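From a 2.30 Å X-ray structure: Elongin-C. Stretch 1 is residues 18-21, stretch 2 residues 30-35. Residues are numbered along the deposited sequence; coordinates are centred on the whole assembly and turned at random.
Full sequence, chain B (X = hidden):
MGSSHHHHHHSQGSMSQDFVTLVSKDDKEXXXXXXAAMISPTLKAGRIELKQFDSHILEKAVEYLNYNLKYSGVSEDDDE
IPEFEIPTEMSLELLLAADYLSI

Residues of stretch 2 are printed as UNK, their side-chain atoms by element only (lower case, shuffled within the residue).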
# COMPACT_ATOMS: atom_id res chain seq x y z
N ASP B 18 40.62 -21.42 36.39
CA ASP B 18 39.31 -20.79 36.51
C ASP B 18 38.75 -20.45 35.14
O ASP B 18 38.58 -19.27 34.80
CB ASP B 18 39.39 -19.53 37.38
CG ASP B 18 38.03 -18.96 37.72
OD1 ASP B 18 37.11 -19.76 38.01
OD2 ASP B 18 37.88 -17.72 37.71
N PHE B 19 38.46 -21.48 34.34
CA PHE B 19 37.95 -21.32 32.99
C PHE B 19 36.76 -22.26 32.78
O PHE B 19 36.42 -23.06 33.65
CB PHE B 19 39.04 -21.60 31.94
CG PHE B 19 40.07 -20.50 31.80
CD1 PHE B 19 39.76 -19.18 32.09
CD2 PHE B 19 41.35 -20.80 31.37
CE1 PHE B 19 40.71 -18.18 31.96
CE2 PHE B 19 42.30 -19.81 31.24
CZ PHE B 19 41.98 -18.50 31.53
N VAL B 20 36.14 -22.14 31.61
CA VAL B 20 35.02 -22.98 31.21
C VAL B 20 35.20 -23.33 29.74
O VAL B 20 35.40 -22.44 28.90
CB VAL B 20 33.67 -22.28 31.43
CG1 VAL B 20 32.52 -23.15 30.95
CG2 VAL B 20 33.49 -21.92 32.90
N THR B 21 35.13 -24.62 29.42
CA THR B 21 35.33 -25.08 28.06
C THR B 21 34.04 -24.96 27.25
O THR B 21 32.93 -24.98 27.80
CB THR B 21 35.82 -26.53 28.03
OG1 THR B 21 35.98 -26.96 26.68
CG2 THR B 21 34.84 -27.45 28.74
N UNK B 30 36.79 -24.02 22.72
CA UNK B 30 37.03 -22.65 23.14
C UNK B 30 36.87 -22.56 24.65
O UNK B 30 35.93 -23.13 25.22
c UNK B 30 35.44 -22.51 20.16
c UNK B 30 37.16 -20.73 18.94
c UNK B 30 36.19 -21.65 20.95
c UNK B 30 37.04 -20.76 20.32
c UNK B 30 35.54 -22.48 18.78
c UNK B 30 36.07 -21.67 22.46
o UNK B 30 36.51 -21.57 16.81
c UNK B 30 36.40 -21.59 18.18
N UNK B 31 37.79 -21.84 25.30
CA UNK B 31 37.74 -21.62 26.73
C UNK B 31 37.30 -20.20 27.02
O UNK B 31 37.64 -19.27 26.28
c UNK B 31 40.47 -23.75 28.40
o UNK B 31 40.10 -23.48 29.56
c UNK B 31 39.61 -23.31 27.23
o UNK B 31 41.54 -24.36 28.15
c UNK B 31 39.11 -21.88 27.38
N UNK B 32 36.53 -20.03 28.09
CA UNK B 32 35.97 -18.74 28.46
C UNK B 32 36.08 -18.57 29.97
O UNK B 32 35.84 -19.52 30.73
c UNK B 32 34.01 -17.17 28.21
c UNK B 32 34.50 -18.60 28.01
c UNK B 32 34.03 -20.48 26.34
c UNK B 32 34.34 -19.00 26.55
N UNK B 33 36.44 -17.37 30.41
CA UNK B 33 36.45 -17.06 31.83
C UNK B 33 35.07 -17.33 32.43
O UNK B 33 34.05 -16.90 31.88
o UNK B 33 36.72 -15.25 33.42
c UNK B 33 36.85 -15.61 32.05
N UNK B 34 35.05 -18.06 33.55
CA UNK B 34 33.78 -18.37 34.19
C UNK B 34 32.98 -17.10 34.46
O UNK B 34 31.75 -17.09 34.37
n UNK B 34 33.71 -19.67 38.43
c UNK B 34 33.06 -20.47 37.39
c UNK B 34 34.02 -19.14 35.49
c UNK B 34 32.75 -19.65 36.15
c UNK B 34 33.07 -18.98 39.37
n UNK B 34 33.77 -18.28 40.26
n UNK B 34 31.75 -18.97 39.43
N UNK B 35 33.67 -16.00 34.80
CA UNK B 35 32.98 -14.74 35.01
C UNK B 35 32.44 -14.16 33.71
O UNK B 35 31.45 -13.43 33.72
c UNK B 35 33.93 -13.74 35.68
o UNK B 35 33.27 -12.51 35.95

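Position 30 carries one carbon, then a ring of six carbons bearing one oxygen. A phenol of this kind identifies Tyr30. The CA-to-CB bond points sideways, and the ring runs off from stretch 1. The side-chain atom nearest to stretch 1 is CB of Tyr30, 6.2 Å from C of Thr21. The backbone makes the contact: Tyr30 O accepts a CA-H...O contact from Thr21 CA at 3.5 Å.

Position 31 has three side-chain carbons in a row, the third carrying two oxygens. This is a carboxylate on a two-carbon arm, so the residue is Glu31. It pairs with Thr21, and both side chains leave on the same face of the sheet. The end of the side chain bends back to stretch 1, where OE1 of Glu31 lies 3.2 Å from CB of Phe19. Its backbone adds a CA-H...O contact, Glu31 CA to Val20 O, at 3.3 Å.

Position 32 has four carbons and no other element. The chain forks at the first carbon, and one arm is two carbons long, which gives Ile32. It pairs with Val20, and both side chains sit on the face opposite Thr21 and Glu31. Both residues are buried. Ile32 N donates to Val20 O at 2.8 Å. Val20 N donates to Ile32 O, also at 2.8 Å, but that bond is bent and weak.

Position 33 has one carbon and one oxygen, the mark of Ser33. Its CB points away from stretch 1, so the contact falls to the backbone: Ser33 CA lies 3.9 Å from CD1 of Phe19. The hydroxyl serves its own stretch instead. Ser33 is the N-cap of the helix that follows, and its OG accepts a weak capping bond from the backbone N of position 35, at 3.4 Å.

Position 34 shows three carbons, a nitrogen, then a carbon with two more nitrogens. This guanidinium belongs to Arg34. Its NE donates a weak hydrogen bond to Asp18 OD1 at 3.4 Å, within a salt bridge. Asp18 OD1 meets the guanidinium at its edge. Nearer the backbone, CB of Arg34 packs 3.8 Å from Val20 CG2.

Position 35 again has one carbon and one oxygen. It is Ser35, and its side chain does not reach stretch 1.

The contact is an antiparallel strand pairing centred on Val20 and Ile32, whose reciprocal backbone bonds set the register. CA-H...O contacts flank them. Beyond the pairing, the Asp18–Arg34 salt bridge ties stretch 1 to the start of the helix.

Stretch 2 30-35: YEISRS
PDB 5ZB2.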